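Long-range contacts in putative NAD(P)H:FMN oxidoreductase (Porphyromonas gingivalis W83, PDB 3GE5), which binds flavin mononucleotide and probably acts as an oxidoreductase of the nitroreductase family: residues F148-C153 and M163-I168; R46-E51 and L171-P176; I103-H108 and F157-H162. One frame throughout, in Å; residues are numbered along the deposited sequence. Where two conformers were deposited one is given.

Contact 1 of 3, residues F148-C153 and M163-I168; sequences FDQALC and MTPVSI
The ring of Pro-165 is the knob that strand 163-172 of the nitroreductase fold offers to the start of helix 150-156. Its hollow is walled by the Phe-148 ring, the backbone of Gln-150 and the side chain of Cys-153. Pro-165 CG dips to 3.6 Å from Gln-150 O, while CB rests 4.0 Å from Cys-153 SG and meets Phe-148 at the edge, in the plane of its ring. Compact and rigid, proline suits a hollow closed by a phenyl edge, a carbonyl oxygen and a sulfur.

Three residues further along the strand a second bump, the Ile-168 side chain, covers a face of Phe-148. Its terminal CD1 stands 3.7 Å above the ring centre, only 5° off the normal, as a CH-pi contact. Pro-165 and Ile-168 can both face the helix because Val-166 and Ser-167 both pair with Thr-104 in a classic beta bulge, which shifts the usual alternation by one residue. Asp-149 caps the helix through a bond from Leu-152 N, and Arg-114 of the second subunit packs on Phe-148 and Gln-150.

Gln-150 sets its CG beside the backbone N (chi1 -68°) and then extends over Pro-165 toward Thr-164 CG2. There its NE2 gives Pro-165 O a hydrogen bond of 2.9 Å, nearly straight at 170°, with the acceptor lying exactly in the amide plane.

Contact 2 of 3, residues R46-E51 and L171-P176; sequences RPVEEE and LGYGDP
The guanidinium of Arg-46 lies flat on one face of the Tyr-173 ring, the two planes 10° apart and their centres separated by 4.0 Å. The stack is offset: NE sits over the rim near CE2, CZ lies 3.5 Å from Tyr-173 CZ, and CD adds a CH-pi contact to the same face. Around the edge of the ring, close to its plane, come the carbonyl oxygens of Arg-46 and Pro-47 and the carboxylate oxygen OE1 of Glu-49. Tyrosine suits this place because it offers a broad face for the cation and a hydroxyl for the acid.

Arginine reaches over the ring with an extended chain, CG anti to the backbone N (chi1 -175°). Its NH2 then forms a salt bridge of 3.0 Å with Glu-49 OE2, while Tyr-173 OH donates to Glu-49 OE1 in a short bond of 2.5 Å. Each oxygen is met on its syn side, so Arg-46 and Tyr-173 grip the front of the carboxylate, one at each oxygen, which limits its rotation. The carboxylate stands steeply against the ring, and Glu-49 gets there by bending at chi2 (86°). Lys-52 also hydrogen-bonds the tyrosine hydroxyl, which may make it a stronger donor to Glu-49; Arg-46 probably stabilises the charge of the carboxylate.

Next to these polar groups the methyl CG2 of Val-48 rests on the bare CA of Gly-172, 3.9 Å away. A water bridges the backbones, donating to Arg-46 O and accepting from Tyr-173 N at 2.9 Å. Glu-49 is the N-cap residue of helix 50-62. The cation-pi stack and its salt bridge join the approach to that helix to the C-terminal end of strand 163-172 and the turn after it in the nitroreductase fold.

Contact 3 of 3, residues I103-H108 and F157-H162; sequences ITLGDH and FDIPSH
Residues 157-162 run almost alongside residues 103-107 of strand 100-107, their end-to-end directions 20° apart, and the two chains close from 10.3 Å between the CA atoms of Ile-103 and Phe-157 to 5.7 Å between those of His-108 and His-162. At the narrow end His-108 N donates to His-162 O over 2.9 Å.

The wide end is bridged by apolar side chains. Ile-103 and Leu-105, alternate residues of the strand, both turn toward the loop, whereas Thr-104 between them packs on helix 120-137. Ile-103 CD1 comes to 4.3 Å from Phe-157 CE2, and the branch tips Leu-105 CD2 and Ile-159 CD1 meet at 3.7 Å. Branched aliphatic chains suit the gap, being long enough to span it. Leu-198 of the second subunit packs against Leu-105 and Ile-159, so this apolar strip also forms part of the dimer contact.

Where the chains converge the character turns polar. Asp-107 swings its carboxylate anti to the backbone N (chi1 -171°) and lays OD1 near the plane of the His-162 imidazole, 3.1 Å from CD2; the two planes are inclined by 44°. The nearer edge of the ring is thus a carbon, and NE2 stays 3.8 Å from Asp-107 OD2. The stronger partner of the acid is Arg-110, which forms a salt bridge with OD2.

The imidazole therefore meets Asp-107 chiefly through its polarised C-H edge. Such a nearby negative charge may somewhat favour a protonated His-162, although Arg-110 would offset part of that effect, and the directional hold between the two segments rests on the backbone bond.

Contacts 1 and 3 are buried and lie side by side: strands 100-107 and 163-172 are neighbours in the sheet, Thr-164 O meets Gly-106 N at 2.8 Å, and both contacts touch the second subunit. Contact 1 sets a helix start on the central sheet, contact 3 the loop after it, so together they hold both ends of the 148-162 excursion. Contact 2, about 24 Å from contact 1 between centres, takes the other end of strand 163-172 and is only partly buried. Chemistry follows place: apolar packing with one hydrogen bond each in contacts 1 and 3, contact 3 ending in a polar acid-imidazole edge; a cation stacked on a ring and a salt bridge in contact 2.

Contact 1 of 3, residues F148-C153 and M163-I168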
loop_
_atom_site.group_PDB
_atom_site.type_symbol
_atom_site.label_atom_id
_atom_site.label_comp_id
_atom_site.label_asym_id
_atom_site.label_seq_id
_atom_site.Cartn_x
_atom_site.Cartn_y
_atom_site.Cartn_z
ATOM N N PHE A 148 10.382 -14.242 5.806
ATOM C CA PHE A 148 10.105 -15.657 5.643
ATOM C C PHE A 148 10.861 -16.200 4.450
ATOM O O PHE A 148 11.296 -15.447 3.609
ATOM C CB PHE A 148 8.608 -15.968 5.526
ATOM C CG PHE A 148 7.929 -15.430 4.290
ATOM C CD1 PHE A 148 7.409 -14.150 4.259
ATOM C CD2 PHE A 148 7.728 -16.263 3.170
ATOM C CE1 PHE A 148 6.823 -13.634 3.108
ATOM C CE2 PHE A 148 7.101 -15.775 2.054
ATOM C CZ PHE A 148 6.648 -14.450 2.020
ATOM N N ASP A 149 11.035 -17.519 4.432
ATOM C CA ASP A 149 11.814 -18.211 3.400
ATOM C C ASP A 149 10.881 -18.364 2.180
ATOM O O ASP A 149 10.015 -19.236 2.128
ATOM C CB ASP A 149 12.294 -19.562 3.934
ATOM C CG ASP A 149 13.153 -20.323 2.948
ATOM O OD1 ASP A 149 13.045 -20.041 1.720
ATOM O OD2 ASP A 149 13.918 -21.224 3.412
ATOM N N GLN A 150 11.016 -17.463 1.230
ATOM C CA GLN A 150 10.079 -17.430 0.081
ATOM C C GLN A 150 10.176 -18.686 -0.792
ATOM O O GLN A 150 9.155 -19.247 -1.237
ATOM C CB GLN A 150 10.368 -16.197 -0.762
ATOM C CG GLN A 150 10.024 -14.873 -0.096
ATOM C CD GLN A 150 10.600 -13.728 -0.874
ATOM O OE1 GLN A 150 11.825 -13.512 -0.835
ATOM N NE2 GLN A 150 9.740 -13.004 -1.619
ATOM N N ALA A 151 11.404 -19.123 -1.053
ATOM C CA ALA A 151 11.595 -20.313 -1.873
ATOM C C ALA A 151 11.005 -21.558 -1.207
ATOM O O ALA A 151 10.456 -22.409 -1.886
ATOM C CB ALA A 151 13.088 -20.489 -2.274
ATOM N N LEU A 152 11.110 -21.650 0.115
ATOM C CA LEU A 152 10.503 -22.734 0.855
ATOM C C LEU A 152 8.964 -22.679 0.767
ATOM O O LEU A 152 8.306 -23.667 0.486
ATOM C CB LEU A 152 10.956 -22.746 2.322
ATOM C CG LEU A 152 10.351 -23.864 3.164
ATOM C CD1 LEU A 152 10.583 -25.240 2.525
ATOM C CD2 LEU A 152 10.958 -23.805 4.587
ATOM N N CYS A 153 8.401 -21.499 0.976
ATOM C CA CYS A 153 6.974 -21.259 0.778
ATOM C C CYS A 153 6.504 -21.741 -0.604
ATOM O O CYS A 153 5.537 -22.493 -0.719
ATOM C CB CYS A 153 6.680 -19.783 0.977
ATOM S SG CYS A 153 4.913 -19.424 0.895
HETATM N N MSE A 163 5.440 -16.876 -10.197
HETATM C CA MSE A 163 4.771 -16.199 -9.103
HETATM C C MSE A 163 5.682 -16.231 -7.857
HETATM O O MSE A 163 6.386 -17.194 -7.618
HETATM C CB MSE A 163 3.416 -16.854 -8.849
HETATM C CG MSE A 163 2.443 -16.700 -10.011
HETATM SE SE MSE A 163 0.964 -17.962 -9.873
HETATM C CE MSE A 163 0.079 -17.183 -8.414
ATOM N N THR A 164 5.676 -15.150 -7.091
ATOM C CA THR A 164 6.501 -15.034 -5.911
ATOM C C THR A 164 5.620 -14.725 -4.707
ATOM O O THR A 164 4.787 -13.832 -4.770
ATOM C CB THR A 164 7.537 -13.889 -6.050
ATOM O OG1 THR A 164 8.397 -14.146 -7.180
ATOM C CG2 THR A 164 8.398 -13.778 -4.741
ATOM N N PRO A 165 5.777 -15.487 -3.599
ATOM C CA PRO A 165 5.089 -15.039 -2.365
ATOM C C PRO A 165 5.813 -13.802 -1.814
ATOM O O PRO A 165 6.973 -13.912 -1.399
ATOM C CB PRO A 165 5.239 -16.240 -1.440
ATOM C CG PRO A 165 6.483 -16.953 -1.911
ATOM C CD PRO A 165 6.575 -16.719 -3.391
ATOM N N VAL A 166 5.194 -12.626 -1.894
ATOM C CA VAL A 166 5.885 -11.358 -1.557
ATOM C C VAL A 166 5.762 -11.001 -0.066
ATOM O O VAL A 166 6.726 -10.624 0.600
ATOM C CB VAL A 166 5.340 -10.193 -2.424
ATOM C CG1 VAL A 166 6.054 -8.878 -2.102
ATOM C CG2 VAL A 166 5.441 -10.538 -3.947
ATOM N N SER A 167 4.544 -11.157 0.441
ATOM C CA SER A 167 4.146 -10.734 1.786
ATOM C C SER A 167 3.081 -11.686 2.306
ATOM O O SER A 167 2.325 -12.277 1.508
ATOM C CB SER A 167 3.567 -9.339 1.749
ATOM O OG SER A 167 4.503 -8.384 1.291
ATOM N N ILE A 168 3.006 -11.801 3.634
ATOM C CA ILE A 168 1.944 -12.574 4.304
ATOM C C ILE A 168 1.246 -11.716 5.340
ATOM O O ILE A 168 1.914 -11.065 6.157
ATOM C CB ILE A 168 2.532 -13.804 5.019
ATOM C CG1 ILE A 168 3.279 -14.733 4.044
ATOM C CG2 ILE A 168 1.428 -14.572 5.799
ATOM C CD1 ILE A 168 4.065 -15.873 4.690
#

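Contact 2 of 3, residues R46-E51 and L171-P176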
loop_
_atom_site.group_PDB
_atom_site.type_symbol
_atom_site.label_atom_id
_atom_site.label_comp_id
_atom_site.label_asym_id
_atom_site.label_seq_id
_atom_site.Cartn_x
_atom_site.Cartn_y
_atom_site.Cartn_z
ATOM N N ARG A 46 -10.375 -16.950 19.683
ATOM C CA ARG A 46 -11.658 -16.684 19.070
ATOM C C ARG A 46 -11.581 -16.897 17.558
ATOM O O ARG A 46 -10.724 -16.337 16.906
ATOM C CB ARG A 46 -12.091 -15.269 19.388
ATOM C CG ARG A 46 -13.486 -14.935 18.893
ATOM C CD ARG A 46 -13.878 -13.558 19.325
ATOM N NE ARG A 46 -14.981 -13.085 18.510
ATOM C CZ ARG A 46 -15.477 -11.850 18.555
ATOM N NH1 ARG A 46 -14.971 -10.939 19.387
ATOM N NH2 ARG A 46 -16.498 -11.530 17.762
ATOM N N PRO A 47 -12.460 -17.730 17.000
ATOM C CA PRO A 47 -12.443 -17.868 15.559
ATOM C C PRO A 47 -12.857 -16.583 14.834
ATOM O O PRO A 47 -13.757 -15.841 15.288
ATOM C CB PRO A 47 -13.462 -18.985 15.284
ATOM C CG PRO A 47 -14.167 -19.230 16.516
ATOM C CD PRO A 47 -13.452 -18.605 17.650
ATOM N N VAL A 48 -12.186 -16.338 13.722
ATOM C CA VAL A 48 -12.505 -15.218 12.836
ATOM C C VAL A 48 -13.744 -15.567 12.009
ATOM O O VAL A 48 -13.783 -16.591 11.331
ATOM C CB VAL A 48 -11.304 -14.863 11.947
ATOM C CG1 VAL A 48 -11.646 -13.740 10.965
ATOM C CG2 VAL A 48 -10.086 -14.489 12.819
ATOM N N GLU A 49 -14.759 -14.715 12.066
ATOM C CA GLU A 49 -16.002 -14.968 11.344
ATOM C C GLU A 49 -15.733 -15.033 9.854
ATOM O O GLU A 49 -14.982 -14.226 9.324
ATOM C CB GLU A 49 -17.045 -13.885 11.624
ATOM C CG GLU A 49 -17.568 -13.866 13.037
ATOM C CD GLU A 49 -16.717 -13.051 14.019
ATOM O OE1 GLU A 49 -15.547 -12.720 13.727
ATOM O OE2 GLU A 49 -17.255 -12.728 15.097
ATOM N N GLU A 50 -16.367 -15.988 9.178
ATOM C CA GLU A 50 -16.255 -16.143 7.728
ATOM C C GLU A 50 -16.455 -14.825 6.971
ATOM O O GLU A 50 -15.714 -14.526 6.025
ATOM C CB GLU A 50 -17.283 -17.170 7.236
ATOM C CG GLU A 50 -17.003 -17.722 5.858
ATOM C CD GLU A 50 -15.798 -18.657 5.855
ATOM O OE1 GLU A 50 -15.335 -19.016 6.964
ATOM O OE2 GLU A 50 -15.332 -19.028 4.752
ATOM N N GLU A 51 -17.479 -14.078 7.375
ATOM C CA GLU A 51 -17.844 -12.849 6.681
ATOM C C GLU A 51 -16.746 -11.803 6.819
ATOM O O GLU A 51 -16.573 -10.977 5.911
ATOM C CB GLU A 51 -19.179 -12.296 7.195
ATOM C CG GLU A 51 -19.277 -12.133 8.732
ATOM C CD GLU A 51 -19.853 -13.383 9.514
ATOM O OE1 GLU A 51 -19.656 -14.591 9.124
ATOM O OE2 GLU A 51 -20.480 -13.122 10.577
ATOM N N LEU A 171 -3.125 -12.690 10.783
ATOM C CA LEU A 171 -4.291 -12.014 11.379
ATOM C C LEU A 171 -5.132 -12.912 12.292
ATOM O O LEU A 171 -5.099 -14.123 12.191
ATOM C CB LEU A 171 -5.190 -11.387 10.291
ATOM C CG LEU A 171 -5.936 -12.361 9.384
ATOM C CD1 LEU A 171 -7.389 -12.491 9.801
ATOM C CD2 LEU A 171 -5.808 -11.876 7.923
ATOM N N GLY A 172 -5.891 -12.252 13.157
ATOM C CA GLY A 172 -6.787 -12.906 14.086
ATOM C C GLY A 172 -7.308 -11.888 15.084
ATOM O O GLY A 172 -7.092 -10.669 14.933
ATOM N N TYR A 173 -8.013 -12.360 16.100
ATOM C CA TYR A 173 -8.374 -11.492 17.205
ATOM C C TYR A 173 -7.181 -11.327 18.123
ATOM O O TYR A 173 -6.616 -12.308 18.613
ATOM C CB TYR A 173 -9.599 -12.011 17.978
ATOM C CG TYR A 173 -10.894 -11.762 17.260
ATOM C CD1 TYR A 173 -11.465 -10.488 17.257
ATOM C CD2 TYR A 173 -11.533 -12.777 16.568
ATOM C CE1 TYR A 173 -12.642 -10.237 16.583
ATOM C CE2 TYR A 173 -12.708 -12.538 15.873
ATOM C CZ TYR A 173 -13.269 -11.268 15.895
ATOM O OH TYR A 173 -14.441 -11.000 15.221
ATOM N N GLY A 174 -6.771 -10.085 18.342
ATOM C CA GLY A 174 -5.637 -9.820 19.204
ATOM C C GLY A 174 -5.879 -10.136 20.670
ATOM O O GLY A 174 -7.007 -10.081 21.158
ATOM N N ASP A 175 -4.809 -10.473 21.376
ATOM C CA ASP A 175 -4.877 -10.638 22.810
ATOM C C ASP A 175 -4.888 -9.269 23.477
ATOM O O ASP A 175 -3.885 -8.539 23.442
ATOM C CB ASP A 175 -3.684 -11.456 23.279
ATOM C CG ASP A 175 -3.749 -11.788 24.760
ATOM O OD1 ASP A 175 -4.502 -11.132 25.522
ATOM O OD2 ASP A 175 -3.041 -12.743 25.127
ATOM N N PRO A 176 -6.023 -8.909 24.088
ATOM C CA PRO A 176 -6.157 -7.540 24.618
ATOM C C PRO A 176 -5.262 -7.250 25.829
ATOM O O PRO A 176 -5.146 -6.098 26.228
ATOM C CB PRO A 176 -7.641 -7.448 24.981
ATOM C CG PRO A 176 -8.041 -8.874 25.282
ATOM C CD PRO A 176 -7.218 -9.731 24.356
HETATM O O HOH W 1 -8.308 -15.155 16.828
#

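Contact 3 of 3, residues I103-H108 and F157-H162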
loop_
_atom_site.group_PDB
_atom_site.type_symbol
_atom_site.label_atom_id
_atom_site.label_comp_id
_atom_site.label_asym_id
_atom_site.label_seq_id
_atom_site.Cartn_x
_atom_site.Cartn_y
_atom_site.Cartn_z
ATOM N N ILE A 103 -1.366 -15.327 2.205
ATOM C CA ILE A 103 -0.088 -15.260 1.452
ATOM C C ILE A 103 -0.386 -14.544 0.156
ATOM O O ILE A 103 -1.144 -15.064 -0.683
ATOM C CB ILE A 103 0.501 -16.650 1.147
ATOM C CG1 ILE A 103 0.529 -17.518 2.414
ATOM C CG2 ILE A 103 1.904 -16.497 0.481
ATOM C CD1 ILE A 103 1.042 -18.925 2.271
ATOM N N THR A 104 0.193 -13.362 -0.034
ATOM C CA THR A 104 -0.034 -12.606 -1.254
ATOM C C THR A 104 1.066 -12.919 -2.259
ATOM O O THR A 104 2.240 -12.615 -2.038
ATOM C CB THR A 104 -0.130 -11.106 -0.984
ATOM O OG1 THR A 104 -1.186 -10.901 -0.038
ATOM C CG2 THR A 104 -0.413 -10.289 -2.259
ATOM N N LEU A 105 0.629 -13.526 -3.361
ATOM C CA LEU A 105 1.474 -13.937 -4.427
ATOM C C LEU A 105 1.464 -12.867 -5.503
ATOM O O LEU A 105 0.391 -12.329 -5.843
ATOM C CB LEU A 105 0.951 -15.231 -5.055
ATOM C CG LEU A 105 0.632 -16.384 -4.101
ATOM C CD1 LEU A 105 0.212 -17.624 -4.861
ATOM C CD2 LEU A 105 1.884 -16.661 -3.189
ATOM N N GLY A 106 2.638 -12.562 -6.042
ATOM C CA GLY A 106 2.739 -11.613 -7.146
ATOM C C GLY A 106 3.096 -12.366 -8.414
ATOM O O GLY A 106 3.989 -13.233 -8.401
ATOM N N ASP A 107 2.386 -12.066 -9.498
ATOM C CA ASP A 107 2.552 -12.788 -10.763
ATOM C C ASP A 107 3.408 -11.942 -11.727
ATOM O O ASP A 107 2.911 -10.975 -12.313
ATOM C CB ASP A 107 1.190 -13.128 -11.342
ATOM C CG ASP A 107 1.267 -14.061 -12.520
ATOM O OD1 ASP A 107 2.279 -14.040 -13.262
ATOM O OD2 ASP A 107 0.292 -14.792 -12.712
ATOM N N HIS A 108 4.678 -12.301 -11.886
ATOM C CA HIS A 108 5.546 -11.512 -12.753
ATOM C C HIS A 108 5.082 -11.503 -14.213
ATOM O O HIS A 108 5.267 -10.495 -14.913
ATOM C CB HIS A 108 6.994 -11.931 -12.576
ATOM C CG HIS A 108 7.583 -11.441 -11.290
ATOM N ND1 HIS A 108 7.917 -10.120 -11.087
ATOM C CD2 HIS A 108 7.861 -12.081 -10.127
ATOM C CE1 HIS A 108 8.402 -9.972 -9.867
ATOM N NE2 HIS A 108 8.376 -11.146 -9.263
ATOM N N PHE A 157 3.906 -24.969 -1.146
ATOM C CA PHE A 157 2.608 -24.705 -1.740
ATOM C C PHE A 157 2.593 -24.822 -3.268
ATOM O O PHE A 157 1.645 -24.402 -3.895
ATOM C CB PHE A 157 2.079 -23.348 -1.235
ATOM C CG PHE A 157 1.769 -23.356 0.216
ATOM C CD1 PHE A 157 0.568 -23.885 0.680
ATOM C CD2 PHE A 157 2.705 -22.917 1.156
ATOM C CE1 PHE A 157 0.291 -23.922 2.029
ATOM C CE2 PHE A 157 2.443 -22.957 2.508
ATOM C CZ PHE A 157 1.241 -23.487 2.958
ATOM N N ASP A 158 3.602 -25.461 -3.855
ATOM C CA ASP A 158 3.621 -25.699 -5.293
ATOM C C ASP A 158 3.352 -24.413 -6.102
ATOM O O ASP A 158 2.576 -24.423 -7.074
ATOM C CB ASP A 158 2.598 -26.783 -5.630
ATOM C CG ASP A 158 2.881 -28.077 -4.930
ATOM O OD1 ASP A 158 4.045 -28.516 -4.933
ATOM O OD2 ASP A 158 1.942 -28.653 -4.351
ATOM N N ILE A 159 3.994 -23.318 -5.700
ATOM C CA ILE A 159 3.765 -22.040 -6.348
ATOM C C ILE A 159 4.598 -22.035 -7.666
ATOM O O ILE A 159 5.802 -22.266 -7.632
ATOM C CB ILE A 159 4.122 -20.803 -5.416
ATOM C CG1 ILE A 159 3.411 -20.928 -4.039
ATOM C CG2 ILE A 159 3.826 -19.462 -6.147
ATOM C CD1 ILE A 159 3.717 -19.855 -2.980
ATOM N N PRO A 160 3.951 -21.762 -8.829
ATOM C CA PRO A 160 4.706 -21.699 -10.091
ATOM C C PRO A 160 5.866 -20.704 -10.034
ATOM O O PRO A 160 5.769 -19.700 -9.333
ATOM C CB PRO A 160 3.661 -21.199 -11.102
ATOM C CG PRO A 160 2.340 -21.540 -10.540
ATOM C CD PRO A 160 2.517 -21.493 -9.028
ATOM N N SER A 161 6.930 -20.986 -10.792
ATOM C CA SER A 161 8.145 -20.165 -10.782
ATOM C C SER A 161 7.866 -18.695 -11.029
ATOM O O SER A 161 8.457 -17.838 -10.383
ATOM C CB SER A 161 9.147 -20.662 -11.835
ATOM O OG SER A 161 9.633 -21.948 -11.495
ATOM N N HIS A 162 6.923 -18.422 -11.922
ATOM C CA HIS A 162 6.613 -17.050 -12.332
ATOM C C HIS A 162 5.802 -16.247 -11.300
ATOM O O HIS A 162 5.537 -15.046 -11.503
ATOM C CB HIS A 162 5.935 -17.073 -13.709
ATOM C CG HIS A 162 4.530 -17.590 -13.687
ATOM N ND1 HIS A 162 4.218 -18.916 -13.900
ATOM C CD2 HIS A 162 3.358 -16.954 -13.466
ATOM C CE1 HIS A 162 2.908 -19.071 -13.807
ATOM N NE2 HIS A 162 2.363 -17.892 -13.542
#